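Local structure of Alr4995 protein (Nostoc sp., 6LRF) at residues 216-221 with 260-266; 226-232 with 246-252; 372-378 with 562-566. The protein catalyses two steps of arginine catabolism, as an arginine dihydrolase that forms ornithine and an ornithine cyclodeaminase that can turn ornithine into proline. The contacts are given in a common frame with arbitrary orientation. Numbering follows the deposited sequence.

In the fold
Contacts 1 and 2 are neighbours in the N-terminal guanidino-group-modifying domain, with centres about 9 Å apart. In sequence, contact 2 is nested within the loop that contact 1 closes. Strand 221-223 starts at V221, in contact 1, and pairs antiparallel with strand 226-229; the V221 O to I228 N distance of 2.8 Å is a probable hydrogen bond, so one sheet runs through both sites. Contact 3 comes later in the chain, on the opposite side of its centre, its own centre about 47 and 51 Å from those of contacts 1 and 2. It belongs to the C-terminal half of this bifunctional enzyme, where it joins a region following strand 366-369 to the Rossmann-fold region.

Contact 1 (216-221 with 260-266)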
# COMPACT_ATOMS: atom_id res chain seq x y z
N PHE B 216 -14.49 26.20 28.88
CA PHE B 216 -13.86 26.49 30.17
C PHE B 216 -14.75 26.14 31.35
O PHE B 216 -14.81 26.88 32.33
CB PHE B 216 -13.48 27.97 30.27
CG PHE B 216 -12.28 28.35 29.47
CD1 PHE B 216 -11.08 28.65 30.11
CD2 PHE B 216 -12.35 28.45 28.08
CE1 PHE B 216 -9.96 29.02 29.38
CE2 PHE B 216 -11.23 28.82 27.35
CZ PHE B 216 -10.03 29.11 27.99
N ALA B 217 -15.44 25.01 31.26
CA ALA B 217 -16.25 24.51 32.36
C ALA B 217 -15.43 24.29 33.64
O ALA B 217 -15.92 24.49 34.75
CB ALA B 217 -16.96 23.21 31.96
N CYS B 218 -14.17 23.87 33.48
CA CYS B 218 -13.32 23.58 34.62
C CYS B 218 -12.83 24.84 35.30
O CYS B 218 -12.42 24.82 36.47
CB CYS B 218 -12.13 22.73 34.19
SG CYS B 218 -12.60 21.04 33.85
N ASN B 219 -12.89 25.94 34.54
CA ASN B 219 -12.49 27.26 35.02
C ASN B 219 -13.62 27.89 35.85
O ASN B 219 -14.18 28.93 35.49
CB ASN B 219 -12.11 28.15 33.84
CG ASN B 219 -11.04 29.13 34.19
OD1 ASN B 219 -11.25 30.35 34.13
ND2 ASN B 219 -9.85 28.62 34.55
N THR B 220 -13.91 27.25 36.97
CA THR B 220 -15.08 27.51 37.77
C THR B 220 -14.73 28.03 39.15
O THR B 220 -13.81 27.50 39.80
CB THR B 220 -15.92 26.24 37.91
OG1 THR B 220 -16.69 26.05 36.72
CG2 THR B 220 -16.85 26.31 39.11
N VAL B 221 -15.44 29.06 39.59
CA VAL B 221 -15.31 29.56 40.96
C VAL B 221 -16.27 28.79 41.87
O VAL B 221 -17.45 28.65 41.57
CB VAL B 221 -15.58 31.06 41.03
CG1 VAL B 221 -15.41 31.57 42.45
CG2 VAL B 221 -14.63 31.80 40.10
N GLY B 260 -8.89 32.85 29.13
CA GLY B 260 -9.29 32.73 30.52
C GLY B 260 -10.78 32.91 30.75
O GLY B 260 -11.48 33.47 29.91
N ALA B 261 -11.28 32.44 31.89
CA ALA B 261 -12.70 32.63 32.22
C ALA B 261 -12.86 32.95 33.71
O ALA B 261 -12.04 33.66 34.29
CB ALA B 261 -13.53 31.41 31.83
N ALA B 262 -13.90 32.40 34.32
CA ALA B 262 -14.28 32.78 35.68
C ALA B 262 -13.15 32.57 36.69
O ALA B 262 -12.69 33.53 37.32
CB ALA B 262 -15.52 32.02 36.12
N LYS B 263 -12.68 31.34 36.83
CA LYS B 263 -11.64 31.03 37.80
C LYS B 263 -10.36 31.85 37.55
O LYS B 263 -9.69 32.26 38.50
CB LYS B 263 -11.34 29.52 37.78
CG LYS B 263 -10.26 29.03 38.75
CD LYS B 263 -10.74 29.00 40.20
CE LYS B 263 -10.05 27.89 40.99
NZ LYS B 263 -10.80 26.60 40.90
N CYS B 264 -10.03 32.10 36.28
CA CYS B 264 -8.83 32.86 35.92
C CYS B 264 -8.91 34.30 36.40
O CYS B 264 -7.89 34.91 36.71
CB CYS B 264 -8.61 32.86 34.40
SG CYS B 264 -7.86 31.35 33.74
N LEU B 265 -10.13 34.82 36.46
CA LEU B 265 -10.37 36.22 36.81
C LEU B 265 -10.39 36.46 38.33
O LEU B 265 -10.53 37.60 38.77
CB LEU B 265 -11.69 36.68 36.18
CG LEU B 265 -11.61 36.88 34.66
CD1 LEU B 265 -13.00 37.08 34.04
CD2 LEU B 265 -10.69 38.05 34.32
N THR B 266 -10.23 35.39 39.10
CA THR B 266 -10.33 35.43 40.55
C THR B 266 -9.14 34.73 41.23
O THR B 266 -8.54 33.81 40.68
CB THR B 266 -11.62 34.73 41.08
OG1 THR B 266 -11.51 33.30 40.93
CG2 THR B 266 -12.88 35.23 40.36
O HOH W 1 -10.26 25.35 38.13
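N219 is the hub of this buried meeting of two loops, and each of its polar atoms has a partner. Its backbone O accepts from K263 N at 3.1 Å with a nearly straight bond, while its side-chain OD1 accepts from C264 N at 3.0 Å and, weakly, from A261 N at 3.1 Å. The A262 N atom is 3.4 Å from N219 OD1 but badly angled, so it is not bonded to it. At the other end of the amide, N219 ND2 donates to D170 O, outside the two segments. Asparagine suits the place because a short side chain both accepts from the turn 261-264 and donates away from it.

The 216-221 segment follows helix 210-213, which ends in a Schellman motif with F216, at positive phi, as the C-prime residue; the chain then folds back, with N219 N bonded to F216 O at 3.1 Å and N219 at the centre of an inverse gamma turn, before strand 221-223 begins, the first of a ββαβ repeat of the alpha/beta propeller of the guanidino-group-modifying family. T220 OG1 donates to A217 O at 2.6 Å, satisfying a carbonyl left in the bend.

Two apolar pairs flank this polar centre. F216 CB meets A261 CB at 3.8 Å, small alanines allowing the loops to come close, and V221 CG2 lies 4.1 Å from A262 CB.

K263, partly exposed, extends along the 216-221 segment: its NZ bonds weakly to T220 O at 3.3 Å and donates to water 1 at 3.1 Å, and the water lies 2.8 Å from C218 O.

Contact 2 (226-232 with 246-252); sequences IVIMNKA and QVLETPL
Parallel strands 226-229 and 246-249, extended (phi -93° to -164°, psi 114° to 177°), run in register from I226 opposite Q246 to M229 opposite E249, axes 4.8 Å apart at closest and directions 24° apart. Backbone hydrogen bonds alternate: V227 N to Q246 O (2.9 Å), L248 N to V227 O (2.9 Å), M229 N to L248 O (3.0 Å) and, weakly, T250 N to M229 O (3.0 Å). Helix 234-242 links them in a beta-alpha-beta crossover, giving with antiparallel strand 221-223 the ββαβ module of this family's alpha/beta propeller. Toward the C-terminal end, side chains take NH groups the ladder no longer serves: N230 OD1 (chi1 t), past its strand, accepts from L252 N (3.1 Å), and E249 OE2 (chi1 m), ending its own, from A232 N (2.8 Å). Branched side chains pack: I226 CG2 to L248 CD2 (3.5 Å) on the I228 face, turned to helix 34-49, and V227 CG2 to V247 CG2 (3.7 Å) on the face of selenomethionine M229, where V247 touches helix 234-242.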
# COMPACT_ATOMS: atom_id res chain seq x y z
N ILE B 226 -21.99 26.85 45.79
CA ILE B 226 -22.16 27.57 44.54
C ILE B 226 -20.99 27.29 43.60
O ILE B 226 -19.84 27.23 44.03
CB ILE B 226 -22.25 29.09 44.77
CG1 ILE B 226 -23.18 29.41 45.94
CG2 ILE B 226 -22.65 29.80 43.49
CD1 ILE B 226 -24.52 28.72 45.89
N VAL B 227 -21.30 27.09 42.32
CA VAL B 227 -20.26 27.06 41.30
C VAL B 227 -20.61 28.04 40.19
O VAL B 227 -21.64 27.93 39.54
CB VAL B 227 -20.05 25.64 40.73
CG1 VAL B 227 -19.28 24.79 41.73
CG2 VAL B 227 -21.37 24.97 40.36
N ILE B 228 -19.74 29.03 40.01
CA ILE B 228 -19.92 30.04 38.98
C ILE B 228 -19.01 29.73 37.80
O ILE B 228 -17.85 29.33 37.99
CB ILE B 228 -19.62 31.45 39.49
CG1 ILE B 228 -20.39 31.72 40.79
CG2 ILE B 228 -19.95 32.49 38.44
CD1 ILE B 228 -19.86 32.92 41.57
N MSE B 229 -19.52 29.94 36.59
CA MSE B 229 -18.75 29.62 35.40
C MSE B 229 -19.32 30.26 34.15
O MSE B 229 -20.37 30.90 34.20
CB MSE B 229 -18.70 28.11 35.21
CG MSE B 229 -20.02 27.43 35.52
SE MSE B 229 -19.95 25.58 34.95
CE MSE B 229 -19.38 25.91 33.12
N ASN B 230 -18.63 30.05 33.04
CA ASN B 230 -19.04 30.62 31.76
C ASN B 230 -20.35 30.02 31.23
O ASN B 230 -21.37 30.70 31.19
CB ASN B 230 -17.93 30.44 30.73
CG ASN B 230 -18.32 30.97 29.36
OD1 ASN B 230 -18.96 32.02 29.24
ND2 ASN B 230 -17.97 30.22 28.32
N LYS B 231 -20.29 28.75 30.84
CA LYS B 231 -21.42 28.08 30.18
C LYS B 231 -21.36 26.58 30.41
O LYS B 231 -20.35 25.95 30.11
CB LYS B 231 -21.43 28.38 28.67
CG LYS B 231 -22.73 29.00 28.15
CD LYS B 231 -22.47 29.95 26.97
CE LYS B 231 -22.05 31.34 27.47
NZ LYS B 231 -21.83 32.36 26.40
N ALA B 232 -22.45 26.01 30.94
CA ALA B 232 -22.50 24.57 31.22
C ALA B 232 -23.55 23.85 30.36
O ALA B 232 -24.60 24.40 30.06
CB ALA B 232 -22.79 24.34 32.71
N GLN B 246 -25.08 24.18 43.31
CA GLN B 246 -25.93 25.11 42.56
C GLN B 246 -25.11 25.82 41.50
O GLN B 246 -24.10 26.47 41.80
CB GLN B 246 -26.60 26.14 43.49
CG GLN B 246 -26.97 27.42 42.76
CD GLN B 246 -27.72 28.45 43.61
OE1 GLN B 246 -27.41 28.66 44.79
NE2 GLN B 246 -28.69 29.12 42.99
N VAL B 247 -25.54 25.68 40.25
CA VAL B 247 -24.77 26.20 39.12
C VAL B 247 -25.23 27.58 38.67
O VAL B 247 -26.34 27.74 38.16
CB VAL B 247 -24.84 25.26 37.92
CG1 VAL B 247 -24.16 25.89 36.72
CG2 VAL B 247 -24.22 23.90 38.27
N LEU B 248 -24.36 28.57 38.84
CA LEU B 248 -24.57 29.92 38.32
C LEU B 248 -23.74 30.14 37.06
O LEU B 248 -22.53 29.94 37.07
CB LEU B 248 -24.19 30.97 39.37
CG LEU B 248 -25.17 31.43 40.45
CD1 LEU B 248 -25.96 30.29 41.04
CD2 LEU B 248 -24.44 32.17 41.55
N GLU B 249 -24.39 30.53 35.98
CA GLU B 249 -23.66 30.87 34.76
C GLU B 249 -23.57 32.38 34.63
O GLU B 249 -24.27 33.12 35.32
CB GLU B 249 -24.33 30.25 33.53
CG GLU B 249 -24.37 28.73 33.55
CD GLU B 249 -25.26 28.15 32.45
OE1 GLU B 249 -26.49 28.36 32.50
OE2 GLU B 249 -24.72 27.46 31.55
N THR B 250 -22.67 32.84 33.76
CA THR B 250 -22.54 34.25 33.41
C THR B 250 -21.59 34.33 32.21
O THR B 250 -20.48 33.79 32.26
CB THR B 250 -22.01 35.14 34.59
OG1 THR B 250 -21.74 36.47 34.11
CG2 THR B 250 -20.74 34.56 35.23
N PRO B 251 -22.04 34.97 31.13
CA PRO B 251 -21.21 35.02 29.92
C PRO B 251 -19.88 35.72 30.17
O PRO B 251 -19.86 36.78 30.80
CB PRO B 251 -22.08 35.82 28.93
CG PRO B 251 -22.97 36.64 29.79
CD PRO B 251 -23.25 35.80 31.01
N LEU B 252 -18.79 35.10 29.71
CA LEU B 252 -17.44 35.63 29.85
C LEU B 252 -16.67 35.43 28.55
O LEU B 252 -15.45 35.26 28.56
CB LEU B 252 -16.69 34.95 31.00
CG LEU B 252 -17.18 35.22 32.43
CD1 LEU B 252 -16.72 34.12 33.37
CD2 LEU B 252 -16.69 36.58 32.92

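Contact 3 (372-378 with 562-566)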
# COMPACT_ATOMS: atom_id res chain seq x y z
N GLN B 372 8.47 -16.73 43.85
CA GLN B 372 7.53 -17.60 43.15
C GLN B 372 8.12 -17.95 41.79
O GLN B 372 8.44 -17.04 41.02
CB GLN B 372 6.18 -16.89 43.03
CG GLN B 372 5.09 -17.65 42.33
CD GLN B 372 3.79 -16.85 42.29
OE1 GLN B 372 3.67 -15.79 42.93
NE2 GLN B 372 2.82 -17.34 41.52
N ASP B 373 8.33 -19.24 41.51
CA ASP B 373 8.87 -19.68 40.22
C ASP B 373 8.26 -18.92 39.03
O ASP B 373 7.04 -18.83 38.92
CB ASP B 373 8.64 -21.17 40.01
CG ASP B 373 9.73 -22.03 40.61
OD1 ASP B 373 10.58 -21.50 41.36
OD2 ASP B 373 9.71 -23.25 40.33
N GLY B 374 9.10 -18.38 38.14
CA GLY B 374 8.61 -17.72 36.94
C GLY B 374 7.97 -16.36 37.18
O GLY B 374 7.21 -15.89 36.35
N VAL B 375 8.28 -15.72 38.31
CA VAL B 375 7.74 -14.40 38.62
C VAL B 375 8.90 -13.55 39.15
O VAL B 375 9.61 -13.98 40.03
CB VAL B 375 6.60 -14.47 39.67
CG1 VAL B 375 6.17 -13.07 40.11
CG2 VAL B 375 5.40 -15.25 39.12
N ALA B 376 9.12 -12.37 38.58
CA ALA B 376 10.19 -11.49 39.06
C ALA B 376 9.66 -10.65 40.22
O ALA B 376 8.45 -10.43 40.31
CB ALA B 376 10.72 -10.61 37.94
N PRO B 377 10.55 -10.22 41.13
CA PRO B 377 10.13 -9.30 42.19
C PRO B 377 9.70 -8.00 41.60
O PRO B 377 10.13 -7.66 40.49
CB PRO B 377 11.39 -9.11 43.04
CG PRO B 377 12.52 -9.49 42.13
CD PRO B 377 11.97 -10.59 41.26
N ASP B 378 8.87 -7.26 42.33
CA ASP B 378 8.33 -6.02 41.82
C ASP B 378 9.43 -5.01 41.53
O ASP B 378 10.43 -4.95 42.24
CB ASP B 378 7.32 -5.45 42.81
CG ASP B 378 6.28 -4.60 42.14
OD1 ASP B 378 5.32 -5.17 41.56
OD2 ASP B 378 6.42 -3.35 42.18
N ASN B 562 4.36 -9.76 34.03
CA ASN B 562 4.80 -10.24 35.34
C ASN B 562 3.70 -10.22 36.41
O ASN B 562 3.57 -11.13 37.23
CB ASN B 562 5.99 -9.41 35.83
CG ASN B 562 6.72 -10.09 36.95
OD1 ASN B 562 7.24 -11.20 36.76
ND2 ASN B 562 6.76 -9.46 38.13
N THR B 563 2.89 -9.17 36.41
CA THR B 563 1.82 -9.04 37.40
C THR B 563 0.75 -10.12 37.22
O THR B 563 0.28 -10.73 38.19
CB THR B 563 1.19 -7.63 37.33
OG1 THR B 563 2.20 -6.66 37.63
CG2 THR B 563 0.05 -7.48 38.32
N ILE B 564 0.35 -10.37 35.97
CA ILE B 564 -0.65 -11.41 35.73
C ILE B 564 -0.07 -12.79 36.08
O ILE B 564 -0.76 -13.61 36.69
CB ILE B 564 -1.16 -11.40 34.26
CG1 ILE B 564 -1.69 -10.01 33.87
CG2 ILE B 564 -2.27 -12.43 34.06
CD1 ILE B 564 -2.77 -9.48 34.82
N ARG B 565 1.19 -13.04 35.73
CA ARG B 565 1.83 -14.30 36.10
C ARG B 565 1.84 -14.43 37.64
O ARG B 565 1.61 -15.52 38.17
CB ARG B 565 3.24 -14.41 35.51
CG ARG B 565 3.27 -14.54 33.97
CD ARG B 565 4.70 -14.71 33.44
NE ARG B 565 5.32 -15.93 33.96
CZ ARG B 565 5.20 -17.13 33.40
NH1 ARG B 565 4.52 -17.27 32.27
NH2 ARG B 565 5.77 -18.18 33.97
N ARG B 566 2.05 -13.33 38.35
CA ARG B 566 2.05 -13.40 39.81
C ARG B 566 0.69 -13.80 40.37
O ARG B 566 0.61 -14.66 41.24
CB ARG B 566 2.47 -12.07 40.44
CG ARG B 566 2.56 -12.19 41.97
CD ARG B 566 3.23 -10.99 42.59
NE ARG B 566 2.43 -9.78 42.39
CZ ARG B 566 2.82 -8.75 41.65
NH1 ARG B 566 4.01 -8.77 41.05
NH2 ARG B 566 2.03 -7.68 41.52
O HOH W 2 6.21 -9.72 41.75
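A type II beta turn, Q372 to V375, and the extended residues after it dock on helix 554-567 in the Rossmann-fold region, joining it to the loop that follows strand 366-369. N562 comes first and binds the backbone of A376 on both sides: its OD1 accepts from A376 N at 2.9 Å and its ND2 donates to A376 O at 2.9 Å, a bidentate pairing that a primary amide makes well. One turn on from N562, R565 points its CA-to-CB bond at the loop, and its NE donates to G374 O at 3.0 Å, near the guanidinium plane, while its NH1 reaches P605 O. Glycine is apt at 374, where phi is 73° and a CB would lie only 3.0 Å from R565 NH2. The branched apolar side chain of V375 packs on the helix here, its CG2 3.9 Å from R565 O and its CG1 3.8 Å from R566 CB. R566 closes the segment. Its O takes a weak bond from Q372 NE2 at 3.5 Å, and its NH1 forms a long salt bridge with D378 OD1 at 3.9 Å. NH1 of R566 also donates to water 2 at 2.5 Å, and that water donates to A376 O at 2.8 Å.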